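Local coordinates for ribonucleoside-diphosphate reductase (Pseudomonas aeruginosa, PDB 5IM3), which probably catalyses the reduction of ribonucleoside diphosphates to the deoxyribonucleotides needed for DNA synthesis and binds the allosteric nucleotide dATP, at residues K274-A286 against M328-I342. Numbering follows the deposited sequence.
Sequences KLKEFDLEKLGKA and MGLAIEEKDREARAI
R337 lays its chain across the ring of F278 to reach E277. R337 CB lies 3.6 Å from F278 CE2; its CG follows over CE2 and CZ; its CD stands over the ring centre, 4.0 Å from the centroid, in a CH-pi contact. NE passes above CE1 and CZ, buried without a hydrogen-bonding partner, and the guanidinium plane stands 85° to the ring. R337 NH2 makes a salt bridge of 2.7 Å with E277 OE1, which comes in over the guanidinium face. M328 covers the opposite face with CB, and its CE, bent round at chi3 (74°), reaches F278 CD1 at 3.6 Å, while SD stands over the same face, 5.0 Å from the centroid, a long Met-aromatic contact. I332 CG2 meets the ring edge and also touches L275 CD2 at 3.5 Å. F278 wedges into the turn between helices 319-330 and 337-349 of the all-alpha domain, joining them to the 3-10 turn and short helix 280-286, which also touches helix 250-267 through L280 and L283. E338 folds back at chi2, and its OE2 accepts from D279 N at 2.7 Å on the anti side. D279 is the N-cap of helix 280-286, OD1 accepting from K282 N. L283 is a knob among M328, E338, A341 and I342, while A286 CB meets I342 CG1 at 3.7 Å where helical segments 280-286 and 337-342 run 21° from parallel.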
loop_
_atom_site.group_PDB
_atom_site.type_symbol
_atom_site.label_atom_id
_atom_site.label_comp_id
_atom_site.label_asym_id
_atom_site.label_seq_id
_atom_site.Cartn_x
_atom_site.Cartn_y
_atom_site.Cartn_z
ATOM N N LYS A 274 6.464 62.661 -26.217
ATOM C CA LYS A 274 5.165 63.194 -26.619
ATOM C C LYS A 274 4.371 63.716 -25.428
ATOM O O LYS A 274 3.503 64.578 -25.598
ATOM C CB LYS A 274 4.352 62.123 -27.348
ATOM C CG LYS A 274 4.811 61.836 -28.761
ATOM C CD LYS A 274 3.771 61.022 -29.512
ATOM C CE LYS A 274 4.299 60.541 -30.855
ATOM N NZ LYS A 274 4.664 61.676 -31.751
ATOM N N LEU A 275 4.632 63.202 -24.223
ATOM C CA LEU A 275 3.895 63.662 -23.052
ATOM C C LEU A 275 4.150 65.134 -22.751
ATOM O O LEU A 275 3.368 65.748 -22.019
ATOM C CB LEU A 275 4.247 62.807 -21.829
ATOM C CG LEU A 275 3.870 61.319 -21.877
ATOM C CD1 LEU A 275 3.816 60.725 -20.471
ATOM C CD2 LEU A 275 2.544 61.084 -22.592
ATOM N N LYS A 276 5.219 65.716 -23.298
ATOM C CA LYS A 276 5.426 67.153 -23.179
ATOM C C LYS A 276 4.405 67.952 -23.976
ATOM O O LYS A 276 4.255 69.155 -23.736
ATOM C CB LYS A 276 6.833 67.528 -23.642
ATOM C CG LYS A 276 7.932 67.053 -22.718
ATOM C CD LYS A 276 9.298 67.401 -23.275
ATOM C CE LYS A 276 10.398 66.986 -22.317
ATOM N NZ LYS A 276 11.754 67.214 -22.884
ATOM N N GLU A 277 3.707 67.321 -24.919
ATOM C CA GLU A 277 2.668 68.003 -25.680
ATOM C C GLU A 277 1.391 68.216 -24.875
ATOM O O GLU A 277 0.459 68.849 -25.383
ATOM C CB GLU A 277 2.350 67.217 -26.956
ATOM C CG GLU A 277 3.539 67.057 -27.903
ATOM C CD GLU A 277 3.244 66.125 -29.067
ATOM O OE1 GLU A 277 2.169 65.485 -29.064
ATOM O OE2 GLU A 277 4.090 66.028 -29.982
ATOM N N PHE A 278 1.321 67.697 -23.652
ATOM C CA PHE A 278 0.177 67.926 -22.786
ATOM C C PHE A 278 0.312 69.267 -22.077
ATOM O O PHE A 278 1.401 69.839 -21.969
ATOM C CB PHE A 278 0.047 66.814 -21.745
ATOM C CG PHE A 278 -0.552 65.542 -22.273
ATOM C CD1 PHE A 278 0.241 64.589 -22.890
ATOM C CD2 PHE A 278 -1.908 65.288 -22.130
ATOM C CE1 PHE A 278 -0.307 63.412 -23.367
ATOM C CE2 PHE A 278 -2.461 64.111 -22.605
ATOM C CZ PHE A 278 -1.659 63.172 -23.223
ATOM N N ASP A 279 -0.818 69.767 -21.583
ATOM C CA ASP A 279 -0.836 70.988 -20.779
ATOM C C ASP A 279 -0.599 70.571 -19.333
ATOM O O ASP A 279 -1.532 70.275 -18.586
ATOM C CB ASP A 279 -2.151 71.736 -20.953
ATOM C CG ASP A 279 -2.124 73.110 -20.322
ATOM O OD1 ASP A 279 -1.605 73.238 -19.194
ATOM O OD2 ASP A 279 -2.617 74.065 -20.960
ATOM N N LEU A 280 0.673 70.554 -18.933
ATOM C CA LEU A 280 1.029 70.012 -17.627
ATOM C C LEU A 280 0.502 70.876 -16.488
ATOM O O LEU A 280 0.213 70.355 -15.405
ATOM C CB LEU A 280 2.545 69.855 -17.527
ATOM C CG LEU A 280 3.163 68.985 -18.628
ATOM C CD1 LEU A 280 4.680 68.976 -18.531
ATOM C CD2 LEU A 280 2.615 67.562 -18.572
ATOM N N GLU A 281 0.368 72.189 -16.702
ATOM C CA GLU A 281 -0.203 73.041 -15.663
ATOM C C GLU A 281 -1.636 72.624 -15.359
ATOM O O GLU A 281 -2.028 72.501 -14.192
ATOM C CB GLU A 281 -0.140 74.509 -16.094
ATOM C CG GLU A 281 -0.401 75.502 -14.966
ATOM C CD GLU A 281 -1.807 76.070 -14.986
ATOM O OE1 GLU A 281 -2.687 75.479 -15.642
ATOM O OE2 GLU A 281 -2.032 77.124 -14.354
ATOM N N LYS A 282 -2.428 72.387 -16.405
ATOM C CA LYS A 282 -3.808 71.946 -16.224
ATOM C C LYS A 282 -3.874 70.555 -15.601
ATOM O O LYS A 282 -4.716 70.297 -14.733
ATOM C CB LYS A 282 -4.523 71.969 -17.570
ATOM C CG LYS A 282 -6.034 71.826 -17.507
ATOM C CD LYS A 282 -6.639 71.785 -18.913
ATOM C CE LYS A 282 -6.321 73.048 -19.720
ATOM N NZ LYS A 282 -6.794 72.964 -21.124
ATOM N N LEU A 283 -3.002 69.643 -16.032
ATOM C CA LEU A 283 -2.978 68.312 -15.433
ATOM C C LEU A 283 -2.437 68.352 -14.012
ATOM O O LEU A 283 -2.844 67.540 -13.172
ATOM C CB LEU A 283 -2.134 67.359 -16.279
ATOM C CG LEU A 283 -2.582 67.132 -17.724
ATOM C CD1 LEU A 283 -1.645 66.156 -18.412
ATOM C CD2 LEU A 283 -4.020 66.631 -17.784
ATOM N N GLY A 284 -1.520 69.278 -13.725
ATOM C CA GLY A 284 -0.994 69.394 -12.377
ATOM C C GLY A 284 -2.050 69.779 -11.363
ATOM O O GLY A 284 -1.946 69.424 -10.186
ATOM N N LYS A 285 -3.079 70.509 -11.799
ATOM C CA LYS A 285 -4.162 70.889 -10.900
ATOM C C LYS A 285 -5.181 69.771 -10.725
ATOM O O LYS A 285 -5.869 69.723 -9.699
ATOM C CB LYS A 285 -4.862 72.143 -11.424
ATOM C CG LYS A 285 -4.006 73.394 -11.382
ATOM C CD LYS A 285 -4.723 74.556 -12.036
ATOM C CE LYS A 285 -3.890 75.823 -11.986
ATOM N NZ LYS A 285 -4.405 76.843 -12.935
ATOM N N ALA A 286 -5.299 68.875 -11.708
ATOM C CA ALA A 286 -6.269 67.791 -11.620
ATOM C C ALA A 286 -5.865 66.731 -10.605
ATOM O O ALA A 286 -6.707 65.917 -10.208
ATOM C CB ALA A 286 -6.456 67.142 -12.992
ATOM N N MET A 328 -2.088 59.760 -19.227
ATOM C CA MET A 328 -1.561 60.521 -20.357
ATOM C C MET A 328 -1.153 59.591 -21.491
ATOM O O MET A 328 -1.503 59.820 -22.656
ATOM C CB MET A 328 -0.372 61.373 -19.905
ATOM C CG MET A 328 -0.735 62.548 -18.990
ATOM S SD MET A 328 0.697 63.271 -18.155
ATOM C CE MET A 328 1.479 64.157 -19.498
ATOM N N GLY A 329 -0.413 58.529 -21.169
ATOM C CA GLY A 329 0.012 57.591 -22.194
ATOM C C GLY A 329 -1.147 56.986 -22.956
ATOM O O GLY A 329 -1.034 56.718 -24.155
ATOM N N LEU A 330 -2.274 56.771 -22.284
ATOM C CA LEU A 330 -3.463 56.243 -22.937
ATOM C C LEU A 330 -4.240 57.298 -23.711
ATOM O O LEU A 330 -5.156 56.934 -24.458
ATOM C CB LEU A 330 -4.380 55.594 -21.894
ATOM C CG LEU A 330 -3.843 54.306 -21.257
ATOM C CD1 LEU A 330 -4.783 53.828 -20.159
ATOM C CD2 LEU A 330 -3.644 53.217 -22.308
ATOM N N ALA A 331 -3.895 58.580 -23.566
ATOM C CA ALA A 331 -4.618 59.661 -24.225
ATOM C C ALA A 331 -3.760 60.459 -25.203
ATOM O O ALA A 331 -4.184 61.538 -25.638
ATOM C CB ALA A 331 -5.212 60.607 -23.176
ATOM N N ILE A 332 -2.574 59.967 -25.574
ATOM C CA ILE A 332 -1.694 60.728 -26.455
ATOM C C ILE A 332 -2.272 60.932 -27.849
ATOM O O ILE A 332 -1.693 61.681 -28.638
ATOM C CB ILE A 332 -0.307 60.060 -26.595
ATOM C CG1 ILE A 332 -0.448 58.608 -27.050
ATOM C CG2 ILE A 332 0.463 60.137 -25.298
ATOM C CD1 ILE A 332 0.866 57.984 -27.476
ATOM N N GLU A 333 -3.383 60.279 -28.184
ATOM C CA GLU A 333 -3.989 60.427 -29.503
ATOM C C GLU A 333 -5.446 60.864 -29.432
ATOM O O GLU A 333 -6.125 60.889 -30.465
ATOM C CB GLU A 333 -3.868 59.122 -30.295
ATOM C CG GLU A 333 -2.433 58.766 -30.644
ATOM C CD GLU A 333 -2.331 57.576 -31.574
ATOM O OE1 GLU A 333 -3.312 57.299 -32.298
ATOM O OE2 GLU A 333 -1.268 56.918 -31.579
ATOM N N GLU A 334 -5.939 61.212 -28.248
ATOM C CA GLU A 334 -7.280 61.762 -28.121
ATOM C C GLU A 334 -7.328 63.184 -28.668
ATOM O O GLU A 334 -6.330 63.909 -28.670
ATOM C CB GLU A 334 -7.714 61.756 -26.655
ATOM C CG GLU A 334 -7.942 60.371 -26.069
ATOM C CD GLU A 334 -9.335 59.848 -26.347
ATOM O OE1 GLU A 334 -10.070 60.489 -27.126
ATOM O OE2 GLU A 334 -9.703 58.802 -25.775
ATOM N N LYS A 335 -8.512 63.583 -29.141
ATOM C CA LYS A 335 -8.703 64.960 -29.584
ATOM C C LYS A 335 -8.559 65.932 -28.420
ATOM O O LYS A 335 -7.887 66.964 -28.534
ATOM C CB LYS A 335 -10.073 65.116 -30.243
ATOM C CG LYS A 335 -10.292 64.230 -31.456
ATOM C CD LYS A 335 -11.687 64.426 -32.035
ATOM C CE LYS A 335 -11.939 63.494 -33.209
ATOM N NZ LYS A 335 -11.014 63.764 -34.343
ATOM N N ASP A 336 -9.202 65.625 -27.291
ATOM C CA ASP A 336 -9.107 66.442 -26.082
ATOM C C ASP A 336 -8.150 65.748 -25.116
ATOM O O ASP A 336 -8.552 65.115 -24.140
ATOM C CB ASP A 336 -10.486 66.654 -25.466
ATOM C CG ASP A 336 -11.459 67.309 -26.426
ATOM O OD1 ASP A 336 -11.510 68.558 -26.469
ATOM O OD2 ASP A 336 -12.178 66.573 -27.136
ATOM N N ARG A 337 -6.855 65.876 -25.414
ATOM C CA ARG A 337 -5.801 65.249 -24.621
ATOM C C ARG A 337 -6.032 65.378 -23.119
ATOM O O ARG A 337 -6.029 64.383 -22.388
ATOM C CB ARG A 337 -4.453 65.874 -24.985
ATOM C CG ARG A 337 -3.661 65.136 -26.044
ATOM C CD ARG A 337 -2.323 65.829 -26.257
ATOM N NE ARG A 337 -1.295 64.930 -26.780
ATOM C CZ ARG A 337 -0.954 64.829 -28.062
ATOM N NH1 ARG A 337 -1.554 65.575 -28.985
ATOM N NH2 ARG A 337 -0.001 63.983 -28.422
ATOM N N GLU A 338 -6.218 66.610 -22.642
ATOM C CA GLU A 338 -6.274 66.850 -21.202
ATOM C C GLU A 338 -7.568 66.317 -20.601
ATOM O O GLU A 338 -7.549 65.641 -19.564
ATOM C CB GLU A 338 -6.120 68.345 -20.916
ATOM C CG GLU A 338 -4.707 68.881 -21.127
ATOM C CD GLU A 338 -4.327 69.010 -22.592
ATOM O OE1 GLU A 338 -5.239 69.103 -23.442
ATOM O OE2 GLU A 338 -3.113 69.019 -22.890
ATOM N N ALA A 339 -8.706 66.612 -21.233
ATOM C CA ALA A 339 -9.989 66.156 -20.707
ATOM C C ALA A 339 -10.020 64.636 -20.571
ATOM O O ALA A 339 -10.451 64.101 -19.543
ATOM C CB ALA A 339 -11.123 66.643 -21.608
ATOM N N ARG A 340 -9.563 63.919 -21.599
ATOM C CA ARG A 340 -9.543 62.460 -21.528
ATOM C C ARG A 340 -8.490 61.963 -20.546
ATOM O O ARG A 340 -8.721 60.984 -19.826
ATOM C CB ARG A 340 -9.307 61.869 -22.919
ATOM C CG ARG A 340 -10.404 62.198 -23.923
ATOM C CD ARG A 340 -11.758 61.665 -23.472
ATOM N NE ARG A 340 -12.818 61.976 -24.423
ATOM C CZ ARG A 340 -14.094 61.645 -24.252
ATOM N NH1 ARG A 340 -14.473 60.978 -23.169
ATOM N NH2 ARG A 340 -14.995 61.978 -25.168
ATOM N N ALA A 341 -7.329 62.619 -20.497
ATOM C CA ALA A 341 -6.307 62.224 -19.533
ATOM C C ALA A 341 -6.820 62.365 -18.106
ATOM O O ALA A 341 -6.565 61.502 -17.258
ATOM C CB ALA A 341 -5.040 63.057 -19.731
ATOM N N ILE A 342 -7.554 63.444 -17.822
ATOM C CA ILE A 342 -8.129 63.618 -16.492
ATOM C C ILE A 342 -9.187 62.554 -16.227
ATOM O O ILE A 342 -9.262 61.994 -15.127
ATOM C CB ILE A 342 -8.697 65.043 -16.341
ATOM C CG1 ILE A 342 -7.559 66.068 -16.367
ATOM C CG2 ILE A 342 -9.514 65.176 -15.051
ATOM C CD1 ILE A 342 -8.029 67.510 -16.464
#